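Local coordinates for Tautomerase_3 domain-containing protein (Corynebacterium halotolerans YIM 70093 = DSM 44683, PDB 7M58) that belongs to the cis-3-chloroacrylic acid dehalogenase family of the tautomerase superfamily and is probably a hydrolase that assembles from three copies of one chain, at residues V5-G10 with F43-A48; I65-R70 with V102-I107. All coordinates share one frame; numbering follows the deposited sequence.

Contact 1: residues V5-G10 with F43-A48; sequences VSSRAG and FNDLDA
F43 sets its ring beside the side chain of V5 where strands 2-8 and 40-46 run parallel, the two strands that helix 14-31 links in a beta-alpha-beta unit. Its CD1 and CE1 touch V5, with V5 CB 3.7 Å from F43 CD1, and V20 and L24 of helix 14-31 close over this pair. N44 follows on the other face next to S6, and N44 N donates to V5 O at 2.9 Å; across this pair N44 O receives a long, weak bond from S7 N. D45 returns to the helix side, where its CB meets A9 CB at 3.6 Å. The carboxylate of D45 forms a salt bridge with R17, and a water accepting from G10 N makes a weak bond to D45 OD2. At L46 the regular pairing resumes: L46 N binds S7 O, and A9 N donates to L46 O at 2.8 Å. D47, past the strand end, accepts A48 N on its own OD1. Beyond it, A48 CA sits over one face of the R8 guanidinium, near its rim, at 3.3 Å from R8 NE, though R8 also touches a crystal neighbour that may influence its pose. The chemistry thus shifts from apolar packing under the helix to backbone bonds, a weak water bridge and packing of A48 on the guanidinium, with the D45 carboxylate satisfied by R17.

Contact 2: residues I65-R70 with V102-I107; sequences IHADIR and VYVNEI. With SO4 (sulfate ion), chain D.
The second beta-alpha-beta unit of the chain, strand 63-70, helix 75-92 and strand 100-107, brings I65-R70 and V102-I107 together as parallel neighbours. Starting at I65, the carbonyl accepts Y103 N at 2.8 Å; the backbone bonds then continue through A67 and N105 to I69, whose O takes I107 N. I65 and V102 lie side by side; V102 and V104 pack against helix 75-92, while I65 leans on Y3 and V5 of strand 2-8. Further along, I69 CD1 packs on V104 CG1 at 3.7 Å. I69 CG1 stands between its own backbone N and carbonyl carbon (chi1 74°), from where it also touches V104 CG1.

Two such units, placed side by side, form the four-stranded sheet of the tautomerase superfamily fold, and the face turned from the helices meets other subunits. Here H66, D68 and N105 make a polar row. N105 CG is anti to the backbone N (chi1 -177°), and ND2 gives a nearly straight bond of 3.3 Å to D68 OD1. The acceptor lies in the amide plane of N105, although the carboxylate and amide planes stand 82° apart. H66 NE2 adds a weak bond to the same oxygen; OD1 thus receives one straight bond and one weak one. N105 ND2 also binds OD1 of N105 in the second subunit, while Y103 OH reaches E114 of the third.

At the strand end R70 holds a sulfate, probably from the crystallisation liquor: its backbone N donates to O1 at 2.9 Å, and NE meets O3 at the guanidinium edge. H28 and R73 also bind the sulfate, and E125 pairs with R70 NH2.

Overall arrangement
Contact 1 and contact 2 each close one beta-alpha-beta unit, and the two units share a single sheet because strands 2-8 and 63-70 run antiparallel as its central neighbours. Their centres lie about 18 Å apart, yet they meet at this seam, where V5 CG2 packs 3.4 Å from I65 CD1. Contact 2 sits nearer the middle of the chain, its centre about 8 Å from the chain centre against about 16 Å for contact 1. Both reach the second and third subunits. Of the two, only contact 2 touches the sulfate; bound by R70, R73 and H28, it is consistent with an anion-binding pocket, probably the active site, as in cis-CaaD relatives that act on carboxylate substrates.

Contact 1: residues V5-G10 with F43-A48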
loop_
_atom_site.group_PDB
_atom_site.type_symbol
_atom_site.label_atom_id
_atom_site.label_comp_id
_atom_site.label_asym_id
_atom_site.label_seq_id
_atom_site.Cartn_x
_atom_site.Cartn_y
_atom_site.Cartn_z
ATOM N N VAL A 5 -4.146 -2.969 -8.433
ATOM C CA VAL A 5 -3.980 -4.246 -9.118
ATOM C C VAL A 5 -2.562 -4.281 -9.646
ATOM O O VAL A 5 -2.189 -3.447 -10.477
ATOM C CB VAL A 5 -4.982 -4.422 -10.269
ATOM C CG1 VAL A 5 -4.688 -5.708 -11.005
ATOM C CG2 VAL A 5 -6.441 -4.352 -9.767
ATOM N N SER A 6 -1.770 -5.225 -9.165
ATOM C CA SER A 6 -0.378 -5.340 -9.566
ATOM C C SER A 6 -0.207 -6.569 -10.439
ATOM O O SER A 6 -0.646 -7.664 -10.058
ATOM C CB SER A 6 0.540 -5.441 -8.346
ATOM O OG SER A 6 0.552 -4.219 -7.639
ATOM N N SER A 7 0.423 -6.377 -11.599
ATOM C CA SER A 7 0.703 -7.444 -12.549
ATOM C C SER A 7 1.850 -7.001 -13.443
ATOM O O SER A 7 2.116 -5.803 -13.586
ATOM C CB SER A 7 -0.515 -7.789 -13.406
ATOM O OG SER A 7 -0.944 -6.667 -14.159
ATOM N N ARG A 8 2.531 -7.989 -14.032
ATOM C CA ARG A 8 3.537 -7.727 -15.060
ATOM C C ARG A 8 2.977 -6.818 -16.141
ATOM O O ARG A 8 1.912 -7.089 -16.701
ATOM C CB ARG A 8 3.997 -9.047 -15.679
ATOM C CG ARG A 8 4.851 -8.888 -16.919
ATOM C CD ARG A 8 6.324 -8.762 -16.629
ATOM N NE ARG A 8 7.123 -9.329 -17.721
ATOM C CZ ARG A 8 7.478 -8.653 -18.814
ATOM N NH1 ARG A 8 7.123 -7.374 -18.951
ATOM N NH2 ARG A 8 8.202 -9.247 -19.758
ATOM N N ALA A 9 3.672 -5.715 -16.401
ATOM C CA ALA A 9 3.296 -4.854 -17.513
ATOM C C ALA A 9 3.098 -5.691 -18.768
ATOM O O ALA A 9 3.973 -6.475 -19.159
ATOM C CB ALA A 9 4.361 -3.785 -17.751
ATOM N N GLY A 10 1.944 -5.514 -19.399
ATOM C CA GLY A 10 1.571 -6.270 -20.565
ATOM C C GLY A 10 0.599 -7.395 -20.293
ATOM O O GLY A 10 -0.052 -7.870 -21.228
ATOM N N PHE A 43 -3.987 0.482 -11.708
ATOM C CA PHE A 43 -3.181 -0.603 -12.250
ATOM C C PHE A 43 -1.712 -0.229 -12.131
ATOM O O PHE A 43 -1.238 0.674 -12.830
ATOM C CB PHE A 43 -3.562 -0.900 -13.699
ATOM C CG PHE A 43 -4.892 -1.544 -13.828
ATOM C CD1 PHE A 43 -5.031 -2.919 -13.636
ATOM C CD2 PHE A 43 -6.024 -0.784 -14.102
ATOM C CE1 PHE A 43 -6.276 -3.527 -13.727
ATOM C CE2 PHE A 43 -7.276 -1.387 -14.200
ATOM C CZ PHE A 43 -7.405 -2.760 -14.011
ATOM N N ASN A 44 -1.003 -0.935 -11.250
ATOM C CA ASN A 44 0.447 -0.820 -11.116
ATOM C C ASN A 44 1.101 -1.899 -11.973
ATOM O O ASN A 44 1.099 -3.086 -11.616
ATOM C CB ASN A 44 0.871 -0.950 -9.656
ATOM C CG ASN A 44 0.369 0.210 -8.802
ATOM O OD1 ASN A 44 0.735 1.367 -9.029
ATOM N ND2 ASN A 44 -0.464 -0.094 -7.813
ATOM N N ASP A 45 1.675 -1.495 -13.098
ATOM C CA ASP A 45 2.331 -2.455 -13.970
ATOM C C ASP A 45 3.782 -2.642 -13.548
ATOM O O ASP A 45 4.494 -1.675 -13.254
ATOM C CB ASP A 45 2.243 -2.006 -15.430
ATOM C CG ASP A 45 0.822 -2.103 -15.987
ATOM O OD1 ASP A 45 -0.044 -2.759 -15.350
ATOM O OD2 ASP A 45 0.572 -1.527 -17.065
ATOM N N LEU A 46 4.229 -3.889 -13.570
ATOM C CA LEU A 46 5.518 -4.258 -13.014
ATOM C C LEU A 46 6.481 -4.627 -14.132
ATOM O O LEU A 46 6.065 -5.123 -15.181
ATOM C CB LEU A 46 5.361 -5.444 -12.056
ATOM C CG LEU A 46 4.503 -5.227 -10.818
ATOM C CD1 LEU A 46 4.311 -6.546 -10.073
ATOM C CD2 LEU A 46 5.138 -4.167 -9.926
ATOM N N ASP A 47 7.772 -4.371 -13.891
ATOM C CA ASP A 47 8.851 -4.770 -14.793
ATOM C C ASP A 47 8.947 -6.300 -14.892
ATOM O O ASP A 47 8.327 -7.043 -14.122
ATOM C CB ASP A 47 10.177 -4.163 -14.331
ATOM C CG ASP A 47 11.121 -3.857 -15.494
ATOM O OD1 ASP A 47 10.872 -4.353 -16.618
ATOM O OD2 ASP A 47 12.110 -3.119 -15.289
ATOM N N ALA A 48 9.791 -6.761 -15.822
ATOM C CA ALA A 48 9.820 -8.175 -16.204
ATOM C C ALA A 48 10.160 -9.110 -15.042
ATOM O O ALA A 48 9.499 -10.143 -14.850
ATOM C CB ALA A 48 10.804 -8.379 -17.353
HETATM O O HOH W 1 0.040 -3.607 -18.674
#

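Contact 2: residues I65-R70 with V102-I107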
loop_
_atom_site.group_PDB
_atom_site.type_symbol
_atom_site.label_atom_id
_atom_site.label_comp_id
_atom_site.label_asym_id
_atom_site.label_seq_id
_atom_site.Cartn_x
_atom_site.Cartn_y
_atom_site.Cartn_z
ATOM N N ILE A 65 -4.113 -8.216 -5.991
ATOM C CA ILE A 65 -5.129 -7.183 -5.829
ATOM C C ILE A 65 -5.057 -6.720 -4.380
ATOM O O ILE A 65 -5.276 -7.525 -3.465
ATOM C CB ILE A 65 -6.532 -7.725 -6.135
ATOM C CG1 ILE A 65 -6.579 -8.441 -7.483
ATOM C CG2 ILE A 65 -7.549 -6.597 -6.120
ATOM C CD1 ILE A 65 -6.868 -7.564 -8.622
ATOM N N HIS A 66 -4.781 -5.433 -4.164
ATOM C CA HIS A 66 -4.820 -4.828 -2.833
ATOM C C HIS A 66 -5.969 -3.839 -2.762
ATOM O O HIS A 66 -5.997 -2.865 -3.519
ATOM C CB HIS A 66 -3.534 -4.099 -2.467
ATOM C CG HIS A 66 -3.579 -3.504 -1.090
ATOM N ND1 HIS A 66 -3.075 -4.142 0.025
ATOM C CD2 HIS A 66 -4.129 -2.351 -0.642
ATOM C CE1 HIS A 66 -3.283 -3.391 1.092
ATOM N NE2 HIS A 66 -3.921 -2.299 0.713
ATOM N N ALA A 67 -6.881 -4.055 -1.827
ATOM C CA ALA A 67 -8.077 -3.236 -1.713
ATOM C C ALA A 67 -8.079 -2.501 -0.383
ATOM O O ALA A 67 -7.924 -3.129 0.663
ATOM C CB ALA A 67 -9.318 -4.115 -1.835
ATOM N N ASP A 68 -8.296 -1.192 -0.406
ATOM C CA ASP A 68 -8.506 -0.434 0.824
ATOM C C ASP A 68 -10.004 -0.148 0.927
ATOM O O ASP A 68 -10.574 0.532 0.070
ATOM C CB ASP A 68 -7.694 0.868 0.854
ATOM C CG ASP A 68 -6.160 0.652 1.018
ATOM O OD1 ASP A 68 -5.698 0.272 2.120
ATOM O OD2 ASP A 68 -5.398 0.911 0.049
ATOM N N ILE A 69 -10.647 -0.700 1.957
ATOM C CA ILE A 69 -12.079 -0.545 2.185
ATOM C C ILE A 69 -12.298 -0.024 3.604
ATOM O O ILE A 69 -11.433 -0.124 4.481
ATOM C CB ILE A 69 -12.867 -1.852 1.979
ATOM C CG1 ILE A 69 -12.610 -2.811 3.151
ATOM C CG2 ILE A 69 -12.541 -2.487 0.621
ATOM C CD1 ILE A 69 -13.594 -3.938 3.199
ATOM N N ARG A 70 -13.477 0.535 3.827
ATOM C CA ARG A 70 -13.830 1.032 5.149
ATOM C C ARG A 70 -14.032 -0.105 6.142
ATOM O O ARG A 70 -14.568 -1.166 5.806
ATOM C CB ARG A 70 -15.099 1.870 5.058
ATOM C CG ARG A 70 -14.823 3.287 4.712
ATOM C CD ARG A 70 -16.067 4.052 4.350
ATOM N NE ARG A 70 -16.768 3.428 3.233
ATOM C CZ ARG A 70 -18.031 3.683 2.907
ATOM N NH1 ARG A 70 -18.731 4.564 3.605
ATOM N NH2 ARG A 70 -18.594 3.045 1.890
ATOM N N VAL A 102 -5.687 -11.734 -3.443
ATOM C CA VAL A 102 -6.438 -10.553 -3.014
ATOM C C VAL A 102 -6.213 -10.313 -1.520
ATOM O O VAL A 102 -6.354 -11.236 -0.707
ATOM C CB VAL A 102 -7.948 -10.701 -3.308
ATOM C CG1 VAL A 102 -8.657 -9.364 -3.170
ATOM C CG2 VAL A 102 -8.173 -11.294 -4.690
ATOM N N TYR A 103 -5.866 -9.071 -1.161
ATOM C CA TYR A 103 -5.740 -8.626 0.222
ATOM C C TYR A 103 -6.713 -7.485 0.484
ATOM O O TYR A 103 -6.832 -6.553 -0.321
ATOM C CB TYR A 103 -4.356 -8.100 0.542
ATOM C CG TYR A 103 -3.249 -9.095 0.652
ATOM C CD1 TYR A 103 -3.390 -10.392 0.202
ATOM C CD2 TYR A 103 -2.028 -8.706 1.166
ATOM C CE1 TYR A 103 -2.353 -11.278 0.288
ATOM C CE2 TYR A 103 -0.993 -9.572 1.260
ATOM C CZ TYR A 103 -1.155 -10.865 0.826
ATOM O OH TYR A 103 -0.088 -11.732 0.936
ATOM N N VAL A 104 -7.359 -7.510 1.635
ATOM C CA VAL A 104 -8.276 -6.445 2.029
ATOM C C VAL A 104 -7.747 -5.772 3.285
ATOM O O VAL A 104 -7.659 -6.406 4.351
ATOM C CB VAL A 104 -9.702 -6.975 2.225
ATOM C CG1 VAL A 104 -10.549 -5.995 3.030
ATOM C CG2 VAL A 104 -10.327 -7.209 0.876
ATOM N N ASN A 105 -7.367 -4.505 3.197
ATOM C CA ASN A 105 -7.005 -3.705 4.354
ATOM C C ASN A 105 -8.196 -2.816 4.664
ATOM O O ASN A 105 -8.792 -2.238 3.753
ATOM C CB ASN A 105 -5.744 -2.857 4.110
ATOM C CG ASN A 105 -5.296 -2.056 5.351
ATOM O OD1 ASN A 105 -5.127 -2.610 6.433
ATOM N ND2 ASN A 105 -5.121 -0.743 5.190
ATOM N N GLU A 106 -8.548 -2.709 5.935
ATOM C CA GLU A 106 -9.758 -2.019 6.354
ATOM C C GLU A 106 -9.380 -0.721 7.028
ATOM O O GLU A 106 -8.525 -0.702 7.918
ATOM C CB GLU A 106 -10.562 -2.851 7.331
ATOM C CG GLU A 106 -11.278 -3.975 6.713
ATOM C CD GLU A 106 -11.955 -4.805 7.765
ATOM O OE1 GLU A 106 -13.011 -4.367 8.288
ATOM O OE2 GLU A 106 -11.394 -5.892 8.080
ATOM N N ILE A 107 -9.979 0.375 6.602
ATOM C CA ILE A 107 -9.509 1.556 7.289
ATOM C C ILE A 107 -10.768 2.345 7.674
ATOM O O ILE A 107 -11.779 2.243 6.971
ATOM C CB ILE A 107 -8.464 2.278 6.434
ATOM C CG1 ILE A 107 -7.474 2.752 7.493
ATOM C CG2 ILE A 107 -8.977 3.574 5.804
ATOM C CD1 ILE A 107 -6.277 3.133 6.983
HETATM S S SO4 D . -15.884 0.857 1.154
HETATM O O1 SO4 D . -16.011 0.179 2.515
HETATM O O2 SO4 D . -14.747 0.243 0.396
HETATM O O3 SO4 D . -15.651 2.347 1.306
HETATM O O4 SO4 D . -17.076 0.568 0.271
#